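Local coordinates for protein glutathione transferase gst1-6 (Anopheles dirus, PDB 1V2A) that probably catalyses conjugation of glutathione to electrophilic xenobiotics as a homodimeric Delta-class glutathione S-transferase, and binds glutathione sulfonic acid in its pocket, at residues 68-71 with 72-76; 33-36 with 37-40; 127-130 with 131-135; 190-193 with 194-198. All blocks are in the same frame, centred on the assembly; numbering follows the deposited sequence.

Contact 1. Residues 68-71 with 72-76; sequences VLYL and VETYA
The Tyr-70 side chain leaves with CG opposite its own backbone N (chi1 169°), while Thr-74 turns OG1 to the side of its backbone N (chi1 -55°). These two settings put the hydroxyl over the centre of the Tyr-70 ring, 3.6 Å above its plane. The same hydroxyl donates to Tyr-70 O, with OG1 2.8 Å from that oxygen. Thr-74 N also donates to Tyr-70 O, at 2.9 Å. The two donors come from opposite faces of the carbonyl plane, so this oxygen is gripped from both sides by one residue. One residue further on, Tyr-75 N donates to Leu-71 O. Leu-71 CD2 meets the edge of the Tyr-75 ring in its plane, 3.9 Å from Tyr-75 CD2. Thr-74 CG2 sits over one face of that ring. These are contacts within the last turns of helix 64-75, in the thioredoxin-like N-terminal domain; Ala-76 is the first residue to leave helical geometry. On the inner side Val-72 N donates to Val-68 O at 3.1 Å. Leu-71 and Val-72 pack on Leu-18 of helix 13-22. The Tyr-75 hydroxyl is hydrogen-bonded to Asp-56. At the subunit interface, Glu-73 OE2 forms a salt bridge with Arg-89 NH1 of the second subunit, and Thr-74 packs on Pro-86 of that subunit.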
loop_
_atom_site.group_PDB
_atom_site.type_symbol
_atom_site.label_atom_id
_atom_site.label_comp_id
_atom_site.label_asym_id
_atom_site.label_seq_id
_atom_site.Cartn_x
_atom_site.Cartn_y
_atom_site.Cartn_z
ATOM N N VAL B 68 5.714 -9.032 -6.268
ATOM C CA VAL B 68 5.422 -8.778 -7.671
ATOM C C VAL B 68 6.492 -7.898 -8.303
ATOM O O VAL B 68 7.171 -8.315 -9.231
ATOM C CB VAL B 68 4.041 -8.093 -7.848
ATOM C CG1 VAL B 68 3.884 -7.581 -9.261
ATOM C CG2 VAL B 68 2.928 -9.090 -7.548
ATOM N N LEU B 69 6.639 -6.680 -7.796
ATOM C CA LEU B 69 7.621 -5.742 -8.336
ATOM C C LEU B 69 9.046 -6.298 -8.346
ATOM O O LEU B 69 9.854 -5.941 -9.199
ATOM C CB LEU B 69 7.584 -4.433 -7.551
ATOM C CG LEU B 69 6.242 -3.700 -7.528
ATOM C CD1 LEU B 69 6.431 -2.373 -6.802
ATOM C CD2 LEU B 69 5.739 -3.464 -8.945
ATOM N N TYR B 70 9.348 -7.170 -7.395
ATOM C CA TYR B 70 10.662 -7.783 -7.311
ATOM C C TYR B 70 10.903 -8.759 -8.474
ATOM O O TYR B 70 11.939 -8.704 -9.132
ATOM C CB TYR B 70 10.802 -8.533 -5.982
ATOM C CG TYR B 70 12.025 -9.419 -5.905
ATOM C CD1 TYR B 70 13.271 -8.897 -5.566
ATOM C CD2 TYR B 70 11.935 -10.784 -6.176
ATOM C CE1 TYR B 70 14.399 -9.717 -5.492
ATOM C CE2 TYR B 70 13.058 -11.611 -6.109
ATOM C CZ TYR B 70 14.281 -11.074 -5.766
ATOM O OH TYR B 70 15.381 -11.894 -5.678
ATOM N N LEU B 71 9.939 -9.644 -8.713
ATOM C CA LEU B 71 10.036 -10.645 -9.771
ATOM C C LEU B 71 10.131 -10.027 -11.160
ATOM O O LEU B 71 10.904 -10.489 -12.002
ATOM C CB LEU B 71 8.830 -11.591 -9.731
ATOM C CG LEU B 71 8.728 -12.570 -8.554
ATOM C CD1 LEU B 71 7.408 -13.311 -8.637
ATOM C CD2 LEU B 71 9.877 -13.560 -8.575
ATOM N N VAL B 72 9.328 -8.994 -11.401
ATOM C CA VAL B 72 9.335 -8.327 -12.688
ATOM C C VAL B 72 10.718 -7.727 -12.939
ATOM O O VAL B 72 11.338 -7.995 -13.970
ATOM C CB VAL B 72 8.278 -7.195 -12.744
ATOM C CG1 VAL B 72 8.342 -6.495 -14.089
ATOM C CG2 VAL B 72 6.896 -7.761 -12.511
ATOM N N GLU B 73 11.199 -6.927 -11.988
ATOM C CA GLU B 73 12.504 -6.278 -12.111
ATOM C C GLU B 73 13.607 -7.310 -12.276
ATOM O O GLU B 73 14.509 -7.139 -13.088
ATOM C CB GLU B 73 12.794 -5.404 -10.876
ATOM C CG GLU B 73 11.673 -4.401 -10.554
ATOM C CD GLU B 73 12.056 -3.355 -9.513
ATOM O OE1 GLU B 73 12.474 -3.720 -8.390
ATOM O OE2 GLU B 73 11.928 -2.158 -9.828
ATOM N N THR B 74 13.517 -8.391 -11.511
ATOM C CA THR B 74 14.511 -9.454 -11.563
ATOM C C THR B 74 14.413 -10.396 -12.769
ATOM O O THR B 74 15.436 -10.755 -13.360
ATOM C CB THR B 74 14.446 -10.325 -10.294
ATOM O OG1 THR B 74 14.584 -9.497 -9.134
ATOM C CG2 THR B 74 15.557 -11.350 -10.299
ATOM N N TYR B 75 13.197 -10.789 -13.144
ATOM C CA TYR B 75 13.039 -11.739 -14.241
ATOM C C TYR B 75 12.353 -11.301 -15.530
ATOM O O TYR B 75 12.436 -12.005 -16.538
ATOM C CB TYR B 75 12.351 -12.995 -13.702
ATOM C CG TYR B 75 13.130 -13.640 -12.585
ATOM C CD1 TYR B 75 14.385 -14.191 -12.821
ATOM C CD2 TYR B 75 12.640 -13.651 -11.283
ATOM C CE1 TYR B 75 15.139 -14.732 -11.791
ATOM C CE2 TYR B 75 13.386 -14.192 -10.243
ATOM C CZ TYR B 75 14.638 -14.730 -10.505
ATOM O OH TYR B 75 15.397 -15.254 -9.486
ATOM N N ALA B 76 11.685 -10.154 -15.521
ATOM C CA ALA B 76 11.005 -9.690 -16.728
ATOM C C ALA B 76 11.977 -9.351 -17.847
ATOM O O ALA B 76 12.876 -8.530 -17.677
ATOM C CB ALA B 76 10.145 -8.480 -16.417
#

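Contact 2. Residues 33-36 with 37-40; sequences VHDP and VERD. With GTS (glutathione sulfonic acid), chain F.
One face of the Arg-39 guanidinium lies over Pro-36, with NH1 4.0 Å from Pro-36 CA. The Arg-39 chain bends at chi2 and chi3 to bring the group back across the first turn. Its NH2 also forms a salt bridge with Asp-40 OD2, at 3.1 Å. This is the N-terminal end of helix 36-45, with Asp-35 as N-cap. With chi1 at 171°, the Asp-35 carboxylate swings forward over the start of the helix, and OD1 accepts from Glu-38 N in a capping bond. Its modelled length, 2.5 Å, is very short and doubtful. The main chain joins in: Arg-39 N donates to Asp-35 O, and Asp-40 N donates to Pro-36 O at 2.8 Å. The Glu-38 carboxylate reaches back beside Asp-35, with OE2 3.2 Å from Asp-35 CB. Asp-35 OD1 and Glu-38 OE2 are 3.9 Å apart, and their charges would be expected to repel. Glu-38 OE2 also accepts a weak hydrogen bond from Asn-32 N. Asn-32 OD1 accepts from Asp-35 N. Just before the cap, Val-33 faces the glutathione site of the thioredoxin-like domain and packs on Ile-51, another residue of the pocket. Val-33 CG1 touches the bound glutathione sulfonic acid at its carbonyl oxygen O2, 3.5 Å away.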
loop_
_atom_site.group_PDB
_atom_site.type_symbol
_atom_site.label_atom_id
_atom_site.label_comp_id
_atom_site.label_asym_id
_atom_site.label_seq_id
_atom_site.Cartn_x
_atom_site.Cartn_y
_atom_site.Cartn_z
ATOM N N VAL B 33 -1.417 -20.229 7.302
ATOM C CA VAL B 33 -0.932 -19.222 8.239
ATOM C C VAL B 33 -1.652 -19.214 9.573
ATOM O O VAL B 33 -1.286 -18.466 10.477
ATOM C CB VAL B 33 -1.003 -17.802 7.632
ATOM C CG1 VAL B 33 0.046 -17.654 6.557
ATOM C CG2 VAL B 33 -2.390 -17.541 7.060
ATOM N N HIS B 34 -2.680 -20.042 9.703
ATOM C CA HIS B 34 -3.409 -20.115 10.961
ATOM C C HIS B 34 -2.786 -21.190 11.848
ATOM O O HIS B 34 -2.842 -21.102 13.074
ATOM C CB HIS B 34 -4.885 -20.418 10.708
ATOM C CG HIS B 34 -5.579 -19.374 9.891
ATOM N ND1 HIS B 34 -5.213 -19.078 8.596
ATOM C CD2 HIS B 34 -6.617 -18.555 10.184
ATOM C CE1 HIS B 34 -5.996 -18.124 8.125
ATOM N NE2 HIS B 34 -6.857 -17.790 9.067
ATOM N N ASP B 35 -2.188 -22.203 11.230
ATOM C CA ASP B 35 -1.552 -23.267 11.990
ATOM C C ASP B 35 -0.375 -22.687 12.757
ATOM O O ASP B 35 0.529 -22.105 12.163
ATOM C CB ASP B 35 -1.060 -24.376 11.063
ATOM C CG ASP B 35 -0.208 -25.401 11.790
ATOM O OD1 ASP B 35 1.035 -25.346 11.668
ATOM O OD2 ASP B 35 -0.781 -26.252 12.501
ATOM N N PRO B 36 -0.374 -22.839 14.090
ATOM C CA PRO B 36 0.704 -22.320 14.939
ATOM C C PRO B 36 2.082 -22.839 14.543
ATOM O O PRO B 36 3.053 -22.089 14.514
ATOM C CB PRO B 36 0.293 -22.781 16.339
ATOM C CG PRO B 36 -1.201 -22.820 16.255
ATOM C CD PRO B 36 -1.421 -23.471 14.909
ATOM N N VAL B 37 2.158 -24.129 14.241
ATOM C CA VAL B 37 3.418 -24.745 13.852
ATOM C C VAL B 37 3.951 -24.136 12.559
ATOM O O VAL B 37 5.149 -23.882 12.435
ATOM C CB VAL B 37 3.256 -26.271 13.687
ATOM C CG1 VAL B 37 4.538 -26.885 13.147
ATOM C CG2 VAL B 37 2.910 -26.890 15.036
ATOM N N GLU B 38 3.060 -23.904 11.600
ATOM C CA GLU B 38 3.449 -23.296 10.331
ATOM C C GLU B 38 3.716 -21.812 10.553
ATOM O O GLU B 38 4.645 -21.238 9.984
ATOM C CB GLU B 38 2.334 -23.459 9.303
ATOM C CG GLU B 38 2.294 -24.816 8.630
ATOM C CD GLU B 38 1.043 -24.992 7.809
ATOM O OE1 GLU B 38 1.027 -25.851 6.910
ATOM O OE2 GLU B 38 0.066 -24.266 8.076
ATOM N N ARG B 39 2.884 -21.206 11.393
ATOM C CA ARG B 39 2.991 -19.794 11.719
ATOM C C ARG B 39 4.398 -19.511 12.250
ATOM O O ARG B 39 5.112 -18.660 11.719
ATOM C CB ARG B 39 1.930 -19.442 12.764
ATOM C CG ARG B 39 1.117 -18.177 12.486
ATOM C CD ARG B 39 1.623 -16.992 13.298
ATOM N NE ARG B 39 2.075 -17.408 14.626
ATOM C CZ ARG B 39 1.323 -18.058 15.515
ATOM N NH1 ARG B 39 0.065 -18.366 15.228
ATOM N NH2 ARG B 39 1.842 -18.424 16.678
ATOM N N ASP B 40 4.799 -20.235 13.288
ATOM C CA ASP B 40 6.123 -20.055 13.869
ATOM C C ASP B 40 7.219 -20.246 12.823
ATOM O O ASP B 40 8.188 -19.482 12.771
ATOM C CB ASP B 40 6.329 -21.043 15.010
ATOM C CG ASP B 40 5.292 -20.886 16.099
ATOM O OD1 ASP B 40 5.331 -21.665 17.077
ATOM O OD2 ASP B 40 4.439 -19.981 15.978
HETATM N N1 GTS F . -0.616 -6.953 2.275
HETATM C CA1 GTS F . -0.319 -8.356 2.338
HETATM C C1 GTS F . 0.089 -8.742 0.938
HETATM O O11 GTS F . 0.911 -9.631 0.824
HETATM O O12 GTS F . -0.394 -8.142 -0.033
HETATM C CB1 GTS F . -1.559 -9.073 2.820
HETATM C CG1 GTS F . -1.396 -10.601 2.949
HETATM C CD1 GTS F . -2.219 -11.162 4.097
HETATM O OE1 GTS F . -2.914 -10.439 4.829
HETATM N N2 GTS F . -2.127 -12.485 4.221
HETATM C CA2 GTS F . -2.867 -13.200 5.267
HETATM C C2 GTS F . -1.911 -13.773 6.257
HETATM O O2 GTS F . -0.858 -14.302 5.881
HETATM C CB2 GTS F . -3.690 -14.383 4.767
HETATM S SG2 GTS F . -5.035 -14.073 3.576
HETATM O O1S GTS F . -4.582 -13.473 2.364
HETATM O O2S GTS F . -5.602 -15.342 3.294
HETATM O O3S GTS F . -6.029 -13.214 4.155
HETATM N N3 GTS F . -2.300 -13.668 7.520
HETATM C CA3 GTS F . -1.486 -14.186 8.581
HETATM C C3 GTS F . -1.289 -13.181 9.657
HETATM O O31 GTS F . -0.622 -13.549 10.612
HETATM O O32 GTS F . -1.814 -12.064 9.526
#

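Contact 3. Residues 127-130 with 131-135; sequences KLKG and ALDLL
Lys-127 O accepts from Ala-131 N at 2.7 Å, the shortest hydrogen bond between 127-130 and 131-135. Arg-106 NH1, on helix 86-115, donates to the same oxygen, so this carbonyl has one partner within its helix and one on a neighbouring helix. The next bond joins Leu-132 N to Leu-128 O. Asp-133 N then donates to Lys-129 O at 2.9 Å, and Leu-134 N donates to Gly-130 O.

On the outer side, Lys-129 and Asp-133 form a salt bridge one turn apart. Lys-129 NZ lies 3.0 Å from Asp-133 OD2 and meets it on the syn side, 19° out of the carboxylate plane. The lysine chain runs extended and bends only at its last torsion (chi4 -63°), which turns the ammonium back to the acid. Lys-129 CG also passes 3.4 Å from Asp-133 OD2. Each charge would be expected to offset the other on this more exposed side, where Asp-133 also touches Phe-174.

The inner side is apolar. The side chains of Leu-128 and Leu-132 cross at an angle, their CD1 atoms 3.8 Å apart. Leu-128 packs on Ile-107 and Val-110, and Leu-132 on Leu-103, all of helix 86-115. Leu-135 continues this surface against Leu-157 and Val-161 of helix 152-162. Leu-134 packs on Gln-48 of the second subunit. A helix with a charged i to i+4 pair outside and leucines inside is an amphipathic helix, here helix 122-141 of the all-helical C-terminal domain of the glutathione transferase fold.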
loop_
_atom_site.group_PDB
_atom_site.type_symbol
_atom_site.label_atom_id
_atom_site.label_comp_id
_atom_site.label_asym_id
_atom_site.label_seq_id
_atom_site.Cartn_x
_atom_site.Cartn_y
_atom_site.Cartn_z
ATOM N N LYS B 127 -18.476 3.122 0.757
ATOM C CA LYS B 127 -17.082 3.289 0.375
ATOM C C LYS B 127 -16.730 2.160 -0.580
ATOM O O LYS B 127 -15.956 2.348 -1.521
ATOM C CB LYS B 127 -16.167 3.263 1.604
ATOM C CG LYS B 127 -16.116 4.600 2.333
ATOM C CD LYS B 127 -15.321 4.549 3.635
ATOM C CE LYS B 127 -13.828 4.258 3.422
ATOM N NZ LYS B 127 -13.523 2.809 3.240
ATOM N N LEU B 128 -17.315 0.988 -0.336
ATOM C CA LEU B 128 -17.095 -0.173 -1.189
ATOM C C LEU B 128 -17.451 0.302 -2.597
ATOM O O LEU B 128 -16.644 0.236 -3.521
ATOM C CB LEU B 128 -18.036 -1.313 -0.781
ATOM C CG LEU B 128 -17.759 -2.772 -1.179
ATOM C CD1 LEU B 128 -17.066 -2.850 -2.509
ATOM C CD2 LEU B 128 -16.891 -3.413 -0.116
ATOM N N LYS B 129 -18.679 0.793 -2.734
ATOM C CA LYS B 129 -19.185 1.292 -3.995
ATOM C C LYS B 129 -18.262 2.373 -4.523
ATOM O O LYS B 129 -17.865 2.352 -5.693
ATOM C CB LYS B 129 -20.590 1.859 -3.798
ATOM C CG LYS B 129 -21.137 2.599 -4.998
ATOM C CD LYS B 129 -22.536 3.113 -4.722
ATOM C CE LYS B 129 -23.037 4.002 -5.847
ATOM N NZ LYS B 129 -22.190 5.228 -5.990
ATOM N N GLY B 130 -17.922 3.317 -3.650
ATOM C CA GLY B 130 -17.045 4.408 -4.039
ATOM C C GLY B 130 -15.754 3.929 -4.672
ATOM O O GLY B 130 -15.311 4.482 -5.680
ATOM N N ALA B 131 -15.146 2.896 -4.090
ATOM C CA ALA B 131 -13.897 2.371 -4.618
ATOM C C ALA B 131 -14.108 1.777 -6.006
ATOM O O ALA B 131 -13.270 1.927 -6.893
ATOM C CB ALA B 131 -13.341 1.322 -3.677
ATOM N N LEU B 132 -15.244 1.113 -6.186
ATOM C CA LEU B 132 -15.568 0.484 -7.458
ATOM C C LEU B 132 -15.805 1.511 -8.557
ATOM O O LEU B 132 -15.319 1.347 -9.684
ATOM C CB LEU B 132 -16.797 -0.416 -7.296
ATOM C CG LEU B 132 -16.666 -1.517 -6.237
ATOM C CD1 LEU B 132 -17.980 -2.265 -6.116
ATOM C CD2 LEU B 132 -15.538 -2.469 -6.610
ATOM N N ASP B 133 -16.548 2.569 -8.235
ATOM C CA ASP B 133 -16.815 3.613 -9.219
ATOM C C ASP B 133 -15.488 4.162 -9.721
ATOM O O ASP B 133 -15.334 4.476 -10.903
ATOM C CB ASP B 133 -17.639 4.750 -8.604
ATOM C CG ASP B 133 -19.036 4.314 -8.218
ATOM O OD1 ASP B 133 -19.682 3.623 -9.035
ATOM O OD2 ASP B 133 -19.490 4.668 -7.108
ATOM N N LEU B 134 -14.530 4.283 -8.811
ATOM C CA LEU B 134 -13.213 4.781 -9.175
ATOM C C LEU B 134 -12.556 3.811 -10.145
ATOM O O LEU B 134 -12.107 4.210 -11.225
ATOM C CB LEU B 134 -12.346 4.951 -7.925
ATOM C CG LEU B 134 -12.579 6.255 -7.155
ATOM C CD1 LEU B 134 -11.853 6.221 -5.819
ATOM C CD2 LEU B 134 -12.097 7.421 -8.006
ATOM N N LEU B 135 -12.504 2.535 -9.758
ATOM C CA LEU B 135 -11.910 1.517 -10.616
ATOM C C LEU B 135 -12.653 1.563 -11.950
ATOM O O LEU B 135 -12.048 1.517 -13.012
ATOM C CB LEU B 135 -12.044 0.122 -9.994
ATOM C CG LEU B 135 -11.425 -1.016 -10.825
ATOM C CD1 LEU B 135 -9.907 -0.827 -10.900
ATOM C CD2 LEU B 135 -11.751 -2.367 -10.209
#

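Contact 4. Residues 190-193 with 194-198; sequences DYEE and FSKQV
Asp-190 has a positive phi (54°) and takes the N-cap position; helix 191-206 starts at the next residue. Asp-190 O accepts from Phe-194 N in a long bond of 3.3 Å. Its carboxylate makes no capping bond. Ser-195 N donates to Tyr-191 O at 2.7 Å, and Gln-197 N donates to Glu-193 O.

Glu-192 and Lys-196 make the main polar contact. Glu-192 O accepts twice from Lys-196: from the backbone N at 2.9 Å and from NZ at 2.8 Å. The two donors reach it from opposite faces of the carbonyl plane, with NZ well above that plane. Lys-196 NZ also forms a salt bridge with Glu-192 OE2, at 2.9 Å, on the anti lone pair of that oxygen. The lysine chain bends at chi3 and chi4, which curls the ammonium back toward the residue one turn before it. One ammonium thus holds both the side chain and the main chain of Glu-192.

The apolar side carries Tyr-191 and Phe-194. Tyr-191 CE1 comes to the edge of the Phe-194 ring, near its plane, 3.9 Å from Phe-194 CD2. Val-198 CG2 lies 3.8 Å above one face of the Phe-194 ring, offset toward its rim. Phe-194 packs on Gln-13, Ile-16 and Leu-17 of helix 13-22. Tyr-191 lies against Leu-158 and Thr-162 of helix 152-162. Gln-197 NE2 is hydrogen-bonded to Asp-201 further along the helix. These are the first two turns of the chain's last helix, which packs between the thioredoxin-like and helical parts of the glutathione transferase fold.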
loop_
_atom_site.group_PDB
_atom_site.type_symbol
_atom_site.label_atom_id
_atom_site.label_comp_id
_atom_site.label_asym_id
_atom_site.label_seq_id
_atom_site.Cartn_x
_atom_site.Cartn_y
_atom_site.Cartn_z
ATOM N N ASP B 190 -3.435 -19.666 -19.540
ATOM C CA ASP B 190 -4.257 -20.744 -18.985
ATOM C C ASP B 190 -5.036 -20.279 -17.761
ATOM O O ASP B 190 -4.926 -20.875 -16.689
ATOM C CB ASP B 190 -3.393 -21.944 -18.586
ATOM C CG ASP B 190 -2.530 -22.450 -19.720
ATOM O OD1 ASP B 190 -3.034 -22.546 -20.860
ATOM O OD2 ASP B 190 -1.349 -22.766 -19.462
ATOM N N TYR B 191 -5.830 -19.225 -17.916
ATOM C CA TYR B 191 -6.592 -18.703 -16.789
ATOM C C TYR B 191 -7.638 -19.668 -16.236
ATOM O O TYR B 191 -7.632 -19.984 -15.044
ATOM C CB TYR B 191 -7.283 -17.399 -17.168
ATOM C CG TYR B 191 -7.894 -16.714 -15.971
ATOM C CD1 TYR B 191 -7.089 -16.132 -14.992
ATOM C CD2 TYR B 191 -9.271 -16.674 -15.798
ATOM C CE1 TYR B 191 -7.644 -15.521 -13.872
ATOM C CE2 TYR B 191 -9.836 -16.075 -14.685
ATOM C CZ TYR B 191 -9.021 -15.493 -13.723
ATOM O OH TYR B 191 -9.588 -14.851 -12.638
ATOM N N GLU B 192 -8.541 -20.119 -17.104
ATOM C CA GLU B 192 -9.605 -21.038 -16.710
ATOM C C GLU B 192 -9.049 -22.152 -15.828
ATOM O O GLU B 192 -9.694 -22.582 -14.871
ATOM C CB GLU B 192 -10.259 -21.641 -17.956
ATOM C CG GLU B 192 -11.683 -22.139 -17.745
ATOM C CD GLU B 192 -12.665 -21.009 -17.458
ATOM O OE1 GLU B 192 -12.744 -20.066 -18.274
ATOM O OE2 GLU B 192 -13.361 -21.063 -16.419
ATOM N N GLU B 193 -7.846 -22.613 -16.148
ATOM C CA GLU B 193 -7.220 -23.672 -15.373
ATOM C C GLU B 193 -6.828 -23.162 -13.995
ATOM O O GLU B 193 -6.948 -23.883 -13.008
ATOM C CB GLU B 193 -5.985 -24.210 -16.093
ATOM C CG GLU B 193 -5.327 -25.361 -15.357
ATOM C CD GLU B 193 -6.310 -26.476 -15.035
ATOM O OE1 GLU B 193 -6.822 -27.110 -15.988
ATOM O OE2 GLU B 193 -6.577 -26.710 -13.832
ATOM N N PHE B 194 -6.349 -21.920 -13.936
ATOM C CA PHE B 194 -5.960 -21.298 -12.672
ATOM C C PHE B 194 -7.218 -21.169 -11.831
ATOM O O PHE B 194 -7.277 -21.631 -10.689
ATOM C CB PHE B 194 -5.363 -19.903 -12.918
ATOM C CG PHE B 194 -5.144 -19.103 -11.658
ATOM C CD1 PHE B 194 -4.186 -19.489 -10.729
ATOM C CD2 PHE B 194 -5.916 -17.981 -11.392
ATOM C CE1 PHE B 194 -4.002 -18.767 -9.545
ATOM C CE2 PHE B 194 -5.743 -17.255 -10.218
ATOM C CZ PHE B 194 -4.782 -17.652 -9.294
ATOM N N SER B 195 -8.229 -20.545 -12.421
ATOM C CA SER B 195 -9.503 -20.340 -11.757
ATOM C C SER B 195 -10.069 -21.659 -11.223
ATOM O O SER B 195 -10.636 -21.703 -10.123
ATOM C CB SER B 195 -10.485 -19.706 -12.735
ATOM O OG SER B 195 -11.708 -19.416 -12.088
ATOM N N LYS B 196 -9.922 -22.730 -12.001
ATOM C CA LYS B 196 -10.413 -24.036 -11.578
ATOM C C LYS B 196 -9.509 -24.599 -10.489
ATOM O O LYS B 196 -9.952 -25.364 -9.625
ATOM C CB LYS B 196 -10.479 -24.995 -12.767
ATOM C CG LYS B 196 -11.900 -25.433 -13.093
ATOM C CD LYS B 196 -12.067 -25.909 -14.537
ATOM C CE LYS B 196 -11.676 -24.816 -15.530
ATOM N NZ LYS B 196 -12.281 -23.492 -15.174
ATOM N N GLN B 197 -8.239 -24.211 -10.516
ATOM C CA GLN B 197 -7.318 -24.691 -9.502
ATOM C C GLN B 197 -7.670 -23.999 -8.194
ATOM O O GLN B 197 -7.531 -24.580 -7.111
ATOM C CB GLN B 197 -5.875 -24.382 -9.884
ATOM C CG GLN B 197 -4.883 -25.093 -8.988
ATOM C CD GLN B 197 -5.114 -26.592 -8.974
ATOM O OE1 GLN B 197 -5.136 -27.229 -10.021
ATOM N NE2 GLN B 197 -5.288 -27.163 -7.785
ATOM N N VAL B 198 -8.129 -22.756 -8.301
ATOM C CA VAL B 198 -8.516 -22.008 -7.117
ATOM C C VAL B 198 -9.727 -22.712 -6.534
ATOM O O VAL B 198 -9.751 -23.046 -5.347
ATOM C CB VAL B 198 -8.885 -20.544 -7.451
ATOM C CG1 VAL B 198 -9.496 -19.867 -6.228
ATOM C CG2 VAL B 198 -7.648 -19.779 -7.885
#

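In the fold
All four contacts are local, each within a helix or at one of its ends. In chain order they run contact 2, contact 1, contact 3, contact 4. Contacts 1 and 2 belong to the thioredoxin-like N-terminal domain, with centres about 28 Å apart. Contact 2 opens helix 36-45 beside the bound ligand, and contact 1 closes helix 64-75. Contact 3 lies in helix 122-141 of the helical C-terminal domain, its centre about 29 Å from that of contact 1 and on the opposite side of the chain's centre. Contact 4 starts helix 191-206. Helix 13-22 touches both contacts 1 and 4, and helix 152-162 touches contacts 1, 3 and 4, linking the two halves of the enzyme. Contacts 1 and 3 also reach the second subunit.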